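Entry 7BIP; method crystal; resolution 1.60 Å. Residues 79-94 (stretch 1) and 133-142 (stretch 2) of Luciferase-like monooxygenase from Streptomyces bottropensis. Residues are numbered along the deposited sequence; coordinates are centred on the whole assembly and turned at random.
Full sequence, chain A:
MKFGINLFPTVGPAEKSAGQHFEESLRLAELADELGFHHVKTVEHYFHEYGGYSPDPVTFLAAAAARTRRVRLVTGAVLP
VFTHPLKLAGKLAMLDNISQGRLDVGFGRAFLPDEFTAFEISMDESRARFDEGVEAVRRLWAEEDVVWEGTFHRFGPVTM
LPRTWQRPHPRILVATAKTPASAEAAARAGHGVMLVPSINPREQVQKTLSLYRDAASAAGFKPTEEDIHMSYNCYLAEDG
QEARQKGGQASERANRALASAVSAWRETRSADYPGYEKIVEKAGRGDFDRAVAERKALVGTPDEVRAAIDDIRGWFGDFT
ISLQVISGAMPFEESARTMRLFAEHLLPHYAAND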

ATOM      1  N   LEU A  79      -1.155  12.720  -2.605  1.00 14.53           N
ATOM      2  CA  LEU A  79      -1.829  13.955  -2.204  1.00 12.53           C
ATOM      3  C   LEU A  79      -1.649  14.179  -0.708  1.00 13.95           C
ATOM      4  O   LEU A  79      -2.455  13.701   0.103  1.00 17.48           O
ATOM      5  N   PRO A  80      -0.617  14.912  -0.283  1.00 14.50           N
ATOM      6  CA  PRO A  80      -0.387  15.068   1.161  1.00 16.26           C
ATOM      7  C   PRO A  80      -1.564  15.673   1.906  1.00 22.06           C
ATOM      8  O   PRO A  80      -1.713  15.403   3.107  1.00 22.47           O
ATOM      9  N   VAL A  81      -2.430  16.438   1.227  1.00 17.35           N
ATOM     10  CA  VAL A  81      -3.559  17.077   1.902  1.00 14.67           C
ATOM     11  C   VAL A  81      -4.499  16.053   2.531  1.00 20.32           C
ATOM     12  O   VAL A  81      -5.193  16.362   3.511  1.00 21.54           O
ATOM     13  N   PHE A  82      -4.530  14.822   2.015  1.00 17.23           N
ATOM     14  CA  PHE A  82      -5.533  13.856   2.448  1.00 16.85           C
ATOM     15  C   PHE A  82      -4.952  12.746   3.301  1.00 23.89           C
ATOM     16  O   PHE A  82      -5.623  11.737   3.536  1.00 24.69           O
ATOM     17  N   THR A  83      -3.720  12.887   3.757  1.00 19.61           N
ATOM     18  CA  THR A  83      -3.157  11.857   4.592  1.00 18.75           C
ATOM     19  C   THR A  83      -2.433  12.534   5.746  1.00 22.68           C
ATOM     20  O   THR A  83      -2.459  13.761   5.895  1.00 29.97           O
ATOM     21  N   HIS A  84      -1.839  11.725   6.589  1.00 15.39           N
ATOM     22  CA  HIS A  84      -0.986  12.169   7.674  1.00 11.18           C
ATOM     23  C   HIS A  84       0.469  11.925   7.299  1.00 11.97           C
ATOM     24  O   HIS A  84       0.799  10.845   6.794  1.00 11.92           O
ATOM     25  N   PRO A  85       1.369  12.887   7.523  1.00 13.05           N
ATOM     26  CA  PRO A  85       2.764  12.685   7.081  1.00 14.16           C
ATOM     27  C   PRO A  85       3.440  11.476   7.703  1.00 12.19           C
ATOM     28  O   PRO A  85       4.327  10.894   7.068  1.00 14.21           O
ATOM     29  N   LEU A  86       3.071  11.084   8.928  1.00 13.80           N
ATOM     30  CA  LEU A  86       3.656   9.876   9.506  1.00 13.30           C
ATOM     31  C   LEU A  86       3.335   8.662   8.646  1.00 13.79           C
ATOM     32  O   LEU A  86       4.193   7.805   8.406  1.00 14.34           O
ATOM     33  N   LYS A  87       2.087   8.564   8.202  1.00 13.59           N
ATOM     34  CA  LYS A  87       1.660   7.435   7.385  1.00 15.10           C
ATOM     35  C   LYS A  87       2.277   7.491   5.999  1.00 12.95           C
ATOM     36  O   LYS A  87       2.721   6.465   5.467  1.00 15.15           O
ATOM     37  N   LEU A  88       2.273   8.677   5.389  1.00 11.82           N
ATOM     38  CA  LEU A  88       2.837   8.830   4.057  1.00 12.75           C
ATOM     39  C   LEU A  88       4.326   8.517   4.064  1.00 15.70           C
ATOM     40  O   LEU A  88       4.819   7.762   3.214  1.00 12.81           O
ATOM     41  N   ALA A  89       5.067   9.084   5.020  1.00 11.94           N
ATOM     42  CA  ALA A  89       6.493   8.785   5.097  1.00 10.47           C
ATOM     43  C   ALA A  89       6.728   7.298   5.316  1.00 15.05           C
ATOM     44  O   ALA A  89       7.609   6.701   4.683  1.00 12.87           O
ATOM     45  N   GLY A  90       5.936   6.683   6.202  1.00 11.59           N
ATOM     46  CA  GLY A  90       6.147   5.279   6.525  1.00 11.11           C
ATOM     47  C   GLY A  90       5.870   4.352   5.355  1.00 11.71           C
ATOM     48  O   GLY A  90       6.685   3.477   5.051  1.00 12.46           O
ATOM     49  N   LYS A  91       4.714   4.519   4.686  1.00 12.07           N
ATOM     50  CA  LYS A  91       4.408   3.590   3.592  1.00 11.90           C
ATOM     51  C   LYS A  91       5.361   3.785   2.426  1.00 12.78           C
ATOM     52  O   LYS A  91       5.744   2.808   1.771  1.00 13.00           O
ATOM     53  N   LEU A  92       5.797   5.020   2.176  1.00 11.18           N
ATOM     54  CA  LEU A  92       6.736   5.237   1.079  1.00 10.30           C
ATOM     55  C   LEU A  92       8.113   4.672   1.413  1.00 10.37           C
ATOM     56  O   LEU A  92       8.812   4.172   0.525  1.00 11.27           O
ATOM     57  N   ALA A  93       8.522   4.738   2.686  1.00 13.10           N
ATOM     58  CA  ALA A  93       9.777   4.105   3.079  1.00 10.93           C
ATOM     59  C   ALA A  93       9.708   2.582   2.925  1.00 12.17           C
ATOM     60  O   ALA A  93      10.676   1.953   2.469  1.00 12.60           O
ATOM     61  N   MET A  94       8.565   1.969   3.267  1.00 10.31           N
ATOM     62  CA  MET A  94       8.413   0.539   3.006  1.00 10.96           C
ATOM     63  C   MET A  94       8.568   0.238   1.520  1.00 13.53           C
ATOM     64  O   MET A  94       9.271  -0.700   1.125  1.00 11.70           O
ATOM     65  N   GLY A 133       2.988  19.152   4.400  1.00 15.22           N
ATOM     66  CA  GLY A 133       3.019  17.707   4.244  1.00 15.10           C
ATOM     67  C   GLY A 133       4.287  17.227   3.565  1.00 12.67           C
ATOM     68  O   GLY A 133       4.897  16.241   3.998  1.00 14.06           O
ATOM     69  N   VAL A 134       4.710  17.924   2.505  1.00 14.34           N
ATOM     70  CA  VAL A 134       5.945  17.555   1.816  1.00 10.89           C
ATOM     71  C   VAL A 134       7.134  17.684   2.756  1.00 15.65           C
ATOM     72  O   VAL A 134       7.980  16.784   2.853  1.00 14.82           O
ATOM     73  N   GLU A 135       7.223  18.807   3.461  1.00 15.24           N
ATOM     74  CA  GLU A 135       8.392  19.026   4.303  1.00 16.23           C
ATOM     75  C   GLU A 135       8.413  18.080   5.495  1.00 14.97           C
ATOM     76  O   GLU A 135       9.481  17.598   5.888  1.00 13.98           O
ATOM     77  N   ALA A 136       7.251  17.815   6.101  1.00 13.47           N
ATOM     78  CA  ALA A 136       7.224  16.879   7.220  1.00 14.57           C
ATOM     79  C   ALA A 136       7.682  15.493   6.783  1.00 12.60           C
ATOM     80  O   ALA A 136       8.445  14.833   7.499  1.00 15.00           O
ATOM     81  N   VAL A 137       7.232  15.040   5.606  1.00 11.35           N
ATOM     82  CA  VAL A 137       7.667  13.739   5.099  1.00 11.71           C
ATOM     83  C   VAL A 137       9.170  13.743   4.845  1.00 13.74           C
ATOM     84  O   VAL A 137       9.885  12.811   5.232  1.00 13.43           O
ATOM     85  N   ARG A 138       9.671  14.793   4.184  1.00 13.76           N
ATOM     86  CA  ARG A 138      11.107  14.893   3.945  1.00 12.37           C
ATOM     87  C   ARG A 138      11.889  14.815   5.249  1.00 16.97           C
ATOM     88  O   ARG A 138      12.907  14.113   5.325  1.00 15.00           O
ATOM     89  N   ARG A 139      11.418  15.513   6.289  1.00 15.08           N
ATOM     90  CA  ARG A 139      12.115  15.489   7.570  1.00 14.27           C
ATOM     91  C   ARG A 139      12.063  14.112   8.208  1.00 10.85           C
ATOM     92  O   ARG A 139      13.058  13.664   8.787  1.00 14.22           O
ATOM     93  N   LEU A 140      10.895  13.448   8.156  1.00 11.06           N
ATOM     94  CA  LEU A 140      10.792  12.098   8.708  1.00 11.86           C
ATOM     95  C   LEU A 140      11.751  11.138   8.018  1.00 13.07           C
ATOM     96  O   LEU A 140      12.259  10.205   8.653  1.00 15.47           O
ATOM     97  N   TRP A 141      12.026  11.350   6.726  1.00 13.29           N
ATOM     98  CA  TRP A 141      12.984  10.502   6.026  1.00 15.31           C
ATOM     99  C   TRP A 141      14.426  10.881   6.340  1.00 12.51           C
ATOM    100  O   TRP A 141      15.284  10.001   6.483  1.00 15.47           O
ATOM    101  N   ALA A 142      14.720  12.183   6.404  1.00 12.87           N
ATOM    102  CA  ALA A 142      16.096  12.655   6.423  1.00 13.68           C
ATOM    103  C   ALA A 142      16.688  12.740   7.818  1.00 17.65           C
ATOM    104  O   ALA A 142      17.920  12.739   7.948  1.00 20.26           O
TER

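Helices 85-94 and 133-142 cross at -51°, their axes 8.8 Å apart at closest approach; the CA atoms of Ala89 and Val137 lie 5.1 Å apart. Trp141 has the most surface covered. Its CA-to-CB bond points sideways, but with chi1 m (-72°) and chi2 at -23° the indole reaches the first helix, where NE1 of Trp141 donates a hydrogen bond to O of Ala89 (3.1 Å, 161°). That carbonyl also accepts from N of Ala93 within its own helix, so the indole adds a second donor. Tryptophan suits the site because it joins one polar group to a broad apolar ring; CZ2 of Trp141, at the ring edge, lies 3.7 Å from CD1 of Leu92, a leucine in the m, t rotamer.

Pro85, in the first turn of its helix, is a knob in the hole formed by Gly133, Ala136, Val137 and Leu140. Its CA-to-CB bond points toward the second helix, and CB of Pro85 lies 3.7 Å from CB of Ala136. Proline fits here, where its missing amide hydrogen costs no helical bond; just before it, ND1 of His84 caps the helix by accepting from N of Leu86 (3.1 Å).

The CA-to-CB bond of Ala89 points toward the second helix, its CB 3.8 Å from CB of Leu140 and 4.1 Å from CG1 of Val137; a lone methyl fills the space without holding the backbones apart. The CA-to-CB bond of Val137 (chi1 t) points sideways, and its CG2 lies 4.0 Å from CB of Leu88. Leu140 (m, t) extends CD1 to 3.9 Å from CD2 of Leu86, whose CA-to-CB bond points away although its end comes nearer.

At the other end, CB of Pro80 approaches CA of Gly133 to 4.1 Å. Glycine is apt: an ideal CB there would clash with CB of Pro80 at 2.7 Å.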

ATOM      1  CB  LEU A  79      -3.316  13.910  -2.575  1.00 17.05           C
ATOM      2  CG  LEU A  79      -3.634  13.650  -4.057  1.00 17.66           C
ATOM      3  CD1 LEU A  79      -5.150  13.569  -4.259  1.00 15.98           C
ATOM      4  CD2 LEU A  79      -3.038  14.740  -4.945  1.00 18.65           C
ATOM      5  CB  PRO A  80       0.857  15.971   1.232  1.00 19.22           C
ATOM      6  CG  PRO A  80       1.076  16.488  -0.146  1.00 20.14           C
ATOM      7  CD  PRO A  80       0.453  15.523  -1.090  1.00 17.41           C
ATOM      8  CB  VAL A  81      -4.299  18.018   0.921  1.00 21.20           C
ATOM      9  CG1 VAL A  81      -5.002  17.244  -0.197  1.00 18.52           C
ATOM     10  CG2 VAL A  81      -5.284  18.914   1.657  1.00 28.68           C
ATOM     11  CB  PHE A  82      -6.255  13.243   1.246  1.00 17.36           C
ATOM     12  CG  PHE A  82      -7.082  14.226   0.492  1.00 15.17           C
ATOM     13  CD1 PHE A  82      -7.781  15.213   1.164  1.00 15.41           C
ATOM     14  CD2 PHE A  82      -7.141  14.181  -0.890  1.00 18.22           C
ATOM     15  CE1 PHE A  82      -8.537  16.140   0.463  1.00 18.80           C
ATOM     16  CE2 PHE A  82      -7.902  15.097  -1.593  1.00 17.78           C
ATOM     17  CZ  PHE A  82      -8.589  16.083  -0.913  1.00 18.42           C
ATOM     18  CB  THR A  83      -2.264  10.924   3.766  1.00 22.42           C
ATOM     19  OG1 THR A  83      -1.814   9.828   4.575  1.00 28.36           O
ATOM     20  CG2 THR A  83      -1.067  11.679   3.187  1.00 25.98           C
ATOM     21  CB  HIS A  84      -1.324  11.389   8.943  1.00 13.83           C
ATOM     22  CG  HIS A  84      -0.760  11.982  10.193  1.00 13.30           C
ATOM     23  ND1 HIS A  84       0.592  12.032  10.453  1.00 13.31           N
ATOM     24  CD2 HIS A  84      -1.374  12.523  11.273  1.00 13.73           C
ATOM     25  CE1 HIS A  84       0.790  12.604  11.626  1.00 12.84           C
ATOM     26  NE2 HIS A  84      -0.385  12.898  12.152  1.00 15.40           N
ATOM     27  CB  PRO A  85       3.469  13.986   7.493  1.00 17.48           C
ATOM     28  CG  PRO A  85       2.549  14.648   8.455  1.00 18.82           C
ATOM     29  CD  PRO A  85       1.159  14.225   8.099  1.00 14.80           C
ATOM     30  CB  LEU A  86       3.133   9.657  10.926  1.00 14.04           C
ATOM     31  CG  LEU A  86       3.609  10.631  12.005  1.00 15.91           C
ATOM     32  CD1 LEU A  86       2.805  10.401  13.286  1.00 13.87           C
ATOM     33  CD2 LEU A  86       5.102  10.476  12.263  1.00 14.84           C
ATOM     34  CB  LYS A  87       0.143   7.454   7.274  1.00 17.60           C
ATOM     35  CG  LYS A  87      -0.542   7.258   8.584  1.00 37.07           C
ATOM     36  CD  LYS A  87      -0.361   5.854   9.035  1.00 53.54           C
ATOM     37  CE  LYS A  87      -1.087   4.933   8.086  1.00 60.33           C
ATOM     38  NZ  LYS A  87      -2.524   5.309   7.957  1.00 61.26           N
ATOM     39  CB  LEU A  88       2.581  10.246   3.551  1.00 14.20           C
ATOM     40  CG  LEU A  88       2.880  10.529   2.083  1.00 14.74           C
ATOM     41  CD1 LEU A  88       2.227   9.489   1.169  1.00 12.97           C
ATOM     42  CD2 LEU A  88       2.345  11.919   1.796  1.00 14.96           C
ATOM     43  CB  ALA A  89       7.149   9.594   6.215  1.00 12.01           C
ATOM     44  CB  LYS A  91       2.947   3.723   3.133  1.00 11.03           C
ATOM     45  CG  LYS A  91       2.601   4.997   2.371  1.00 12.29           C
ATOM     46  CD  LYS A  91       1.152   4.945   1.855  1.00 19.49           C
ATOM     47  CE  LYS A  91       0.153   5.012   2.989  1.00 28.37           C
ATOM     48  NZ  LYS A  91      -1.216   5.311   2.464  1.00 30.66           N
ATOM     49  CB  LEU A  92       6.836   6.723   0.753  1.00 12.43           C
ATOM     50  CG  LEU A  92       5.608   7.327   0.059  1.00 12.69           C
ATOM     51  CD1 LEU A  92       5.723   8.838   0.120  1.00 12.13           C
ATOM     52  CD2 LEU A  92       5.457   6.826  -1.393  1.00 11.71           C
ATOM     53  CB  ALA A  93      10.156   4.506   4.514  1.00 11.19           C
ATOM     54  CB  MET A  94       7.054   0.043   3.500  1.00 11.05           C
ATOM     55  CG  MET A  94       6.854   0.056   5.017  1.00 11.52           C
ATOM     56  SD  MET A  94       5.173  -0.513   5.387  1.00 11.52           S
ATOM     57  CE  MET A  94       5.276  -2.278   5.067  1.00 12.62           C
ATOM     58  CB  VAL A 134       6.137  18.417   0.557  1.00 12.40           C
ATOM     59  CG1 VAL A 134       7.510  18.138  -0.064  1.00 15.42           C
ATOM     60  CG2 VAL A 134       5.019  18.151  -0.459  1.00 16.47           C
ATOM     61  CB  GLU A 135       8.437  20.477   4.764  1.00 14.78           C
ATOM     62  CG  GLU A 135       9.540  20.791   5.778  1.00 14.10           C
ATOM     63  CD  GLU A 135      10.950  20.670   5.202  1.00 18.97           C
ATOM     64  OE1 GLU A 135      11.094  20.425   3.988  1.00 19.13           O
ATOM     65  OE2 GLU A 135      11.912  20.815   5.981  1.00 22.58           O
ATOM     66  CB  ALA A 136       5.826  16.820   7.835  1.00 15.85           C
ATOM     67  CB  VAL A 137       6.883  13.367   3.828  1.00 10.11           C
ATOM     68  CG1 VAL A 137       7.554  12.180   3.109  1.00 12.39           C
ATOM     69  CG2 VAL A 137       5.419  13.032   4.188  1.00 13.89           C
ATOM     70  CB  ARG A 138      11.444  16.190   3.205  1.00 15.37           C
ATOM     71  CG  ARG A 138      12.926  16.304   2.841  1.00 16.41           C
ATOM     72  CD  ARG A 138      13.344  17.753   2.491  1.00 16.15           C
ATOM     73  NE  ARG A 138      13.400  18.623   3.667  1.00 14.90           N
ATOM     74  CZ  ARG A 138      14.355  18.578   4.596  1.00 21.01           C
ATOM     75  NH1 ARG A 138      15.363  17.720   4.483  1.00 19.15           N
ATOM     76  NH2 ARG A 138      14.309  19.394   5.640  1.00 25.02           N
ATOM     77  CB  ARG A 139      11.523  16.528   8.522  1.00 16.18           C
ATOM     78  CG  ARG A 139      11.965  17.898   8.175  1.00 19.15           C
ATOM     79  CD  ARG A 139      11.839  18.850   9.334  1.00 22.00           C
ATOM     80  NE  ARG A 139      11.809  20.180   8.774  1.00 30.15           N
ATOM     81  CZ  ARG A 139      11.580  21.289   9.457  1.00 32.58           C
ATOM     82  NH1 ARG A 139      11.369  21.241  10.773  1.00 24.67           N
ATOM     83  NH2 ARG A 139      11.569  22.443   8.802  1.00 24.29           N
ATOM     84  CB  LEU A 140       9.350  11.596   8.602  1.00 11.56           C
ATOM     85  CG  LEU A 140       8.408  12.272   9.617  1.00 12.96           C
ATOM     86  CD1 LEU A 140       6.951  12.099   9.205  1.00 15.18           C
ATOM     87  CD2 LEU A 140       8.647  11.717  11.022  1.00 13.36           C
ATOM     88  CB  TRP A 141      12.789  10.614   4.518  1.00 12.19           C
ATOM     89  CG  TRP A 141      11.574   9.982   3.930  1.00 10.15           C
ATOM     90  CD1 TRP A 141      10.820   8.963   4.441  1.00 11.99           C
ATOM     91  CD2 TRP A 141      11.003  10.323   2.668  1.00  9.39           C
ATOM     92  NE1 TRP A 141       9.795   8.661   3.567  1.00 13.32           N
ATOM     93  CE2 TRP A 141       9.892   9.478   2.469  1.00 10.52           C
ATOM     94  CE3 TRP A 141      11.315  11.274   1.692  1.00 12.44           C
ATOM     95  CZ2 TRP A 141       9.100   9.544   1.326  1.00 14.36           C
ATOM     96  CZ3 TRP A 141      10.528  11.338   0.547  1.00 11.82           C
ATOM     97  CH2 TRP A 141       9.432  10.486   0.379  1.00 15.67           C
ATOM     98  CB  ALA A 142      16.188  14.043   5.777  1.00 15.49           C
TER